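Blr6230 protein (Bradyrhizobium diazoefficiens USDA 110, PDB 5NJW) probably hydrolyses beta-lactam antibiotics as a zinc-dependent subclass B3 metallo-beta-lactamase. Local coordinates at residues N99-L104 with P175-G180; L198-G203 with D236-P241. All coordinates share one frame; numbering follows the deposited sequence.

Contact 1: N99-L104 with P175-G180. With ZN (zinc ion), chain C; BO3 (boric acid), chain F; OH (hydroxide ion), chain K; EDO (1,2-ethanediol), chain H.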
loop_
_atom_site.group_PDB
_atom_site.type_symbol
_atom_site.label_atom_id
_atom_site.label_comp_id
_atom_site.label_asym_id
_atom_site.label_seq_id
_atom_site.Cartn_x
_atom_site.Cartn_y
_atom_site.Cartn_z
ATOM N N ASN A 99 1.016 -4.967 -5.701
ATOM C CA ASN A 99 1.111 -4.907 -4.248
ATOM C C ASN A 99 2.064 -3.813 -3.865
ATOM O O ASN A 99 3.152 -3.688 -4.477
ATOM C CB ASN A 99 1.608 -6.261 -3.721
ATOM C CG ASN A 99 1.560 -6.423 -2.186
ATOM O OD1 ASN A 99 2.422 -7.111 -1.655
ATOM N ND2 ASN A 99 0.570 -5.878 -1.504
ATOM N N THR A 100 1.733 -3.059 -2.811
ATOM C CA THR A 100 2.682 -2.148 -2.181
ATOM C C THR A 100 3.583 -2.955 -1.233
ATOM O O THR A 100 4.814 -2.910 -1.339
ATOM C CB THR A 100 1.974 -1.053 -1.363
ATOM O OG1 THR A 100 0.999 -1.638 -0.497
ATOM C CG2 THR A 100 1.361 -0.014 -2.268
ATOM N N HIS A 101 2.993 -3.735 -0.315
ATOM C CA HIS A 101 3.796 -4.582 0.560
ATOM C C HIS A 101 2.962 -5.735 1.107
ATOM O O HIS A 101 1.728 -5.685 1.199
ATOM C CB HIS A 101 4.422 -3.773 1.708
ATOM C CG HIS A 101 3.458 -3.371 2.788
ATOM N ND1 HIS A 101 2.799 -2.162 2.830
ATOM C CD2 HIS A 101 3.093 -4.016 3.916
ATOM C CE1 HIS A 101 2.066 -2.087 3.926
ATOM N NE2 HIS A 101 2.200 -3.215 4.584
ATOM N N ALA A 102 3.668 -6.805 1.473
ATOM C CA ALA A 102 3.062 -8.096 1.691
ATOM C C ALA A 102 2.714 -8.353 3.148
ATOM O O ALA A 102 3.287 -9.245 3.782
ATOM C CB ALA A 102 4.015 -9.166 1.147
ATOM N N HIS A 103 1.777 -7.580 3.689
ATOM C CA HIS A 103 1.109 -7.869 4.977
ATOM C C HIS A 103 -0.361 -8.152 4.767
ATOM O O HIS A 103 -0.956 -7.621 3.796
ATOM C CB HIS A 103 1.246 -6.689 5.939
ATOM C CG HIS A 103 2.639 -6.449 6.413
ATOM N ND1 HIS A 103 3.032 -5.224 6.906
ATOM C CD2 HIS A 103 3.695 -7.274 6.545
ATOM C CE1 HIS A 103 4.287 -5.303 7.315
ATOM N NE2 HIS A 103 4.720 -6.526 7.077
ATOM N N LEU A 104 -0.960 -8.944 5.662
ATOM C CA LEU A 104 -2.314 -9.445 5.480
ATOM C C LEU A 104 -3.384 -8.376 5.277
ATOM O O LEU A 104 -4.393 -8.671 4.666
ATOM C CB LEU A 104 -2.751 -10.362 6.624
ATOM C CG LEU A 104 -3.231 -9.736 7.916
ATOM C CD1 LEU A 104 -3.973 -10.807 8.738
ATOM C CD2 LEU A 104 -2.056 -9.119 8.672
ATOM N N PRO A 175 12.074 -0.186 0.745
ATOM C CA PRO A 175 11.990 -1.170 1.822
ATOM C C PRO A 175 12.057 -0.577 3.222
ATOM O O PRO A 175 12.409 0.575 3.430
ATOM C CB PRO A 175 13.200 -2.074 1.547
ATOM C CG PRO A 175 14.191 -1.138 0.943
ATOM C CD PRO A 175 13.349 -0.321 0.001
ATOM N N GLY A 176 11.672 -1.403 4.190
ATOM C CA GLY A 176 11.682 -1.040 5.605
ATOM C C GLY A 176 10.470 -1.648 6.277
ATOM O O GLY A 176 10.570 -2.613 7.033
ATOM N N HIS A 177 9.299 -1.113 5.946
ATOM C CA HIS A 177 8.066 -1.649 6.506
ATOM C C HIS A 177 7.913 -3.129 6.120
ATOM O O HIS A 177 7.387 -3.926 6.901
ATOM C CB HIS A 177 6.907 -0.774 6.068
ATOM C CG HIS A 177 5.602 -1.199 6.634
ATOM N ND1 HIS A 177 5.171 -0.862 7.896
ATOM C CD2 HIS A 177 4.650 -1.998 6.122
ATOM C CE1 HIS A 177 3.976 -1.385 8.108
ATOM N NE2 HIS A 177 3.653 -2.119 7.062
ATOM N N SER A 178 8.380 -3.495 4.930
ATOM C CA SER A 178 8.569 -4.895 4.542
ATOM C C SER A 178 9.819 -4.932 3.674
ATOM O O SER A 178 10.237 -3.889 3.144
ATOM C CB SER A 178 7.376 -5.471 3.757
ATOM O OG SER A 178 7.374 -4.971 2.409
ATOM N N PRO A 179 10.433 -6.120 3.516
ATOM C CA PRO A 179 11.692 -6.112 2.759
ATOM C C PRO A 179 11.517 -5.780 1.286
ATOM O O PRO A 179 12.444 -5.251 0.663
ATOM C CB PRO A 179 12.254 -7.543 2.968
ATOM C CG PRO A 179 11.110 -8.370 3.415
ATOM C CD PRO A 179 10.139 -7.446 4.101
ATOM N N GLY A 180 10.346 -6.087 0.734
ATOM C CA GLY A 180 10.073 -5.838 -0.682
ATOM C C GLY A 180 9.103 -4.701 -0.948
ATOM O O GLY A 180 8.519 -4.645 -2.026
HETATM ZN ZN ZN C . 2.062 -3.371 6.636
HETATM B B BO3 F . 0.925 -0.019 7.813
HETATM O O1 BO3 F . 0.650 -0.701 6.465
HETATM O O2 BO3 F . 0.209 -0.508 9.079
HETATM O O3 BO3 F . 1.838 1.214 7.875
HETATM O O OH K . 0.328 -3.246 7.286
HETATM C C1 EDO H . 14.650 -3.449 -2.165
HETATM O O1 EDO H . 13.687 -4.404 -1.732
HETATM C C2 EDO H . 16.032 -4.080 -2.166
HETATM O O2 EDO H . 16.845 -3.638 -1.077
HETATM O O HOH W 1 7.415 -6.512 7.762
#
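His101, His103 and His177 bind one zinc ion, each through a single ring nitrogen. His101 NE2, His103 ND1 and His177 NE2 all lie 2.1 Å from the zinc, and the hydroxide oxygen is the fourth ligand at 1.9 Å. The shared metal draws His101 NE2 and His177 NE2 to within 3.1 Å without a hydrogen bond. His177 turns the CD2 edge of its ring over one face of His101, in a T-shaped pair with planes at 77°. Its chi1 of -177° puts CG anti to the backbone N and carries the imidazole out to the metal. The His103 ring meets His177 obliquely.

The outer nitrogens fix the rings. His101 ND1 is hydrogen-bonded to Cys201 O and His177 ND1 to Thr204 O. A water accepts from His103 NE2 and donates to His177 O, so it bridges the two segments. In one conformer, Ser178 OG packs 3.3 Å from His101 CB and bonds to Asp127, which also takes the backbone N of Ala102.

This is the three-histidine zinc site of the metallo-beta-lactamase fold. Zinc would be expected to lower the pKa of bound water, consistent with the ligand being modelled as hydroxide.

Contact 2: L198-G203 with D236-P241. With BO3 (boric acid), chain F.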
loop_
_atom_site.group_PDB
_atom_site.type_symbol
_atom_site.label_atom_id
_atom_site.label_comp_id
_atom_site.label_asym_id
_atom_site.label_seq_id
_atom_site.Cartn_x
_atom_site.Cartn_y
_atom_site.Cartn_z
ATOM N N LEU A 198 2.289 9.056 -6.462
ATOM C CA LEU A 198 3.008 7.918 -5.830
ATOM C C LEU A 198 2.055 7.165 -4.914
ATOM O O LEU A 198 1.537 7.731 -3.953
ATOM C CB LEU A 198 4.228 8.378 -5.027
ATOM C CG LEU A 198 5.124 7.222 -4.583
ATOM C CD1 LEU A 198 5.904 6.682 -5.754
ATOM C CD2 LEU A 198 6.074 7.692 -3.510
ATOM N N PHE A 199 1.889 5.875 -5.196
ATOM C CA PHE A 199 1.287 4.949 -4.229
ATOM C C PHE A 199 2.432 4.528 -3.297
ATOM O O PHE A 199 3.196 3.601 -3.601
ATOM C CB PHE A 199 0.700 3.739 -4.943
ATOM C CG PHE A 199 -0.405 4.060 -5.925
ATOM C CD1 PHE A 199 -0.139 4.337 -7.263
ATOM C CD2 PHE A 199 -1.737 4.014 -5.515
ATOM C CE1 PHE A 199 -1.164 4.598 -8.154
ATOM C CE2 PHE A 199 -2.758 4.280 -6.406
ATOM C CZ PHE A 199 -2.476 4.539 -7.729
ATOM N N PHE A 200 2.609 5.280 -2.230
ATOM C CA PHE A 200 3.699 5.053 -1.275
ATOM C C PHE A 200 3.389 3.748 -0.525
ATOM O O PHE A 200 2.226 3.460 -0.231
ATOM C CB PHE A 200 3.799 6.246 -0.312
ATOM C CG PHE A 200 4.875 6.106 0.707
ATOM C CD1 PHE A 200 6.209 5.951 0.323
ATOM C CD2 PHE A 200 4.559 6.108 2.071
ATOM C CE1 PHE A 200 7.188 5.815 1.299
ATOM C CE2 PHE A 200 5.529 5.948 3.025
ATOM C CZ PHE A 200 6.840 5.809 2.648
ATOM N N CYS A 201 4.395 2.930 -0.261
ATOM C CA CYS A 201 4.129 1.585 0.225
ATOM C C CYS A 201 3.858 1.447 1.688
ATOM O O CYS A 201 3.370 0.401 2.074
ATOM C CB CYS A 201 5.262 0.651 -0.171
ATOM S SG CYS A 201 6.773 0.833 0.753
ATOM N N SER A 202 4.219 2.451 2.476
ATOM C CA SER A 202 4.206 2.499 3.964
ATOM C C SER A 202 5.618 2.625 4.492
ATOM O O SER A 202 6.519 1.893 4.049
ATOM C CB SER A 202 3.633 1.284 4.710
ATOM O OG SER A 202 3.854 1.475 6.107
ATOM N N GLY A 203 5.789 3.487 5.481
ATOM C CA GLY A 203 7.060 3.627 6.189
ATOM C C GLY A 203 6.913 3.635 7.710
ATOM O O GLY A 203 7.806 4.106 8.410
ATOM N N ASP A 236 3.403 14.920 -7.019
ATOM C CA ASP A 236 2.270 15.837 -6.845
ATOM C C ASP A 236 1.161 15.314 -5.933
ATOM O O ASP A 236 0.538 16.076 -5.201
ATOM C CB ASP A 236 1.648 16.152 -8.209
ATOM C CG ASP A 236 2.594 16.883 -9.141
ATOM O OD1 ASP A 236 2.776 18.103 -8.921
ATOM O OD2 ASP A 236 3.136 16.276 -10.085
ATOM N N VAL A 237 0.892 13.993 -6.010
ATOM C CA VAL A 237 -0.251 13.371 -5.315
ATOM C C VAL A 237 0.291 12.185 -4.515
ATOM O O VAL A 237 0.718 11.194 -5.099
ATOM C CB VAL A 237 -1.291 12.864 -6.329
ATOM C CG1 VAL A 237 -2.426 12.100 -5.664
ATOM C CG2 VAL A 237 -1.849 14.002 -7.174
ATOM N N LEU A 238 0.246 12.307 -3.195
ATOM C CA LEU A 238 0.653 11.208 -2.304
ATOM C C LEU A 238 -0.559 10.337 -2.016
ATOM O O LEU A 238 -1.576 10.824 -1.522
ATOM C CB LEU A 238 1.168 11.775 -0.979
ATOM C CG LEU A 238 1.549 10.693 0.037
ATOM C CD1 LEU A 238 2.671 9.822 -0.485
ATOM C CD2 LEU A 238 1.965 11.365 1.351
ATOM N N LEU A 239 -0.425 9.038 -2.321
ATOM C CA LEU A 239 -1.374 8.023 -1.911
ATOM C C LEU A 239 -0.638 6.997 -1.061
ATOM O O LEU A 239 0.581 7.010 -0.957
ATOM C CB LEU A 239 -2.022 7.375 -3.130
ATOM C CG LEU A 239 -2.762 8.354 -4.049
ATOM C CD1 LEU A 239 -3.317 7.628 -5.260
ATOM C CD2 LEU A 239 -3.863 9.079 -3.307
ATOM N N GLY A 240 -1.367 6.067 -0.467
ATOM C CA GLY A 240 -0.749 5.059 0.380
ATOM C C GLY A 240 -1.728 3.983 0.730
ATOM O O GLY A 240 -2.903 4.041 0.355
ATOM N N PRO A 241 -1.267 2.954 1.470
ATOM C CA PRO A 241 -2.099 1.766 1.690
ATOM C C PRO A 241 -3.082 1.893 2.840
ATOM O O PRO A 241 -3.873 0.972 3.045
ATOM C CB PRO A 241 -1.086 0.659 1.969
ATOM C CG PRO A 241 0.182 1.284 2.175
ATOM C CD PRO A 241 0.124 2.736 1.882
HETATM B B BO3 F . 0.925 -0.019 7.813
HETATM O O1 BO3 F . 0.650 -0.701 6.465
HETATM O O2 BO3 F . 0.209 -0.508 9.079
HETATM O O3 BO3 F . 1.838 1.214 7.875
#
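Leu198 and Val237 open a run of three backbone hydrogen bonds between parallel segments. Leu198 N donates to Val237 O at 3.0 Å. Leu239 N then donates to Leu198 O at 2.9 Å, and Phe200 N to Leu239 O at 3.0 Å. The first two bonds are nearly straight. In the third, the donor sits above the carbonyl plane of Leu239, just where both strands are ending.

The motif is a beta-alpha-beta crossover. Strand 193-199 leads through helix 219-232 into strand 237-239, the edge strand of a five-stranded mixed sheet in the metallo-beta-lactamase fold. Beyond the strands, Gly240 CA makes a CA-H...O contact with Phe200 O at 3.4 Å.

Side chains pack on both faces of the sheet. Phe199 and Leu239 lie side by side on one face and point the same way. Each has CG beside its backbone N, with chi1 of -61° and -59°. This brings Leu239 CD1 to 3.6 Å from Phe199 CE2, oblique to the ring. Tyr58 meets the Phe199 ring edge-to-face. Leu198 and Leu238 share the other face. Leu238 CD1 reaches Phe200 CB at 3.8 Å. Leu198, Leu238 and Phe200 all pack on helix 268-290.

Past the strand ends, the chain turns to the active site. Cys201 is tied to Cys181 by a disulfide. Pro241 lays its ring against the backbone of 200-201, with CG 3.3 Å from Cys201 O. Ser202 OG donates a 2.7 Å hydrogen bond to O3 of the boric acid.

How the contacts relate
From the N terminus, the chain leaves strand 94-98 of the seven-stranded sheet and enters 99-104. Contact 1 closes a 70-residue loop when 175-180 returns after strand 167-173 of the five-stranded sheet. It thus ties the two sheets together. Contact 2 opens later at 198-203 and closes a shorter loop of 32 residues at 236-241, within the second sheet. The loops follow in series and neither nest nor cross. In space they touch: Thr100 CB packs on Cys201 CA, and His177 ND1 lies 3.2 Å from Ser202 OG as a packing contact. The boric acid touches both contacts.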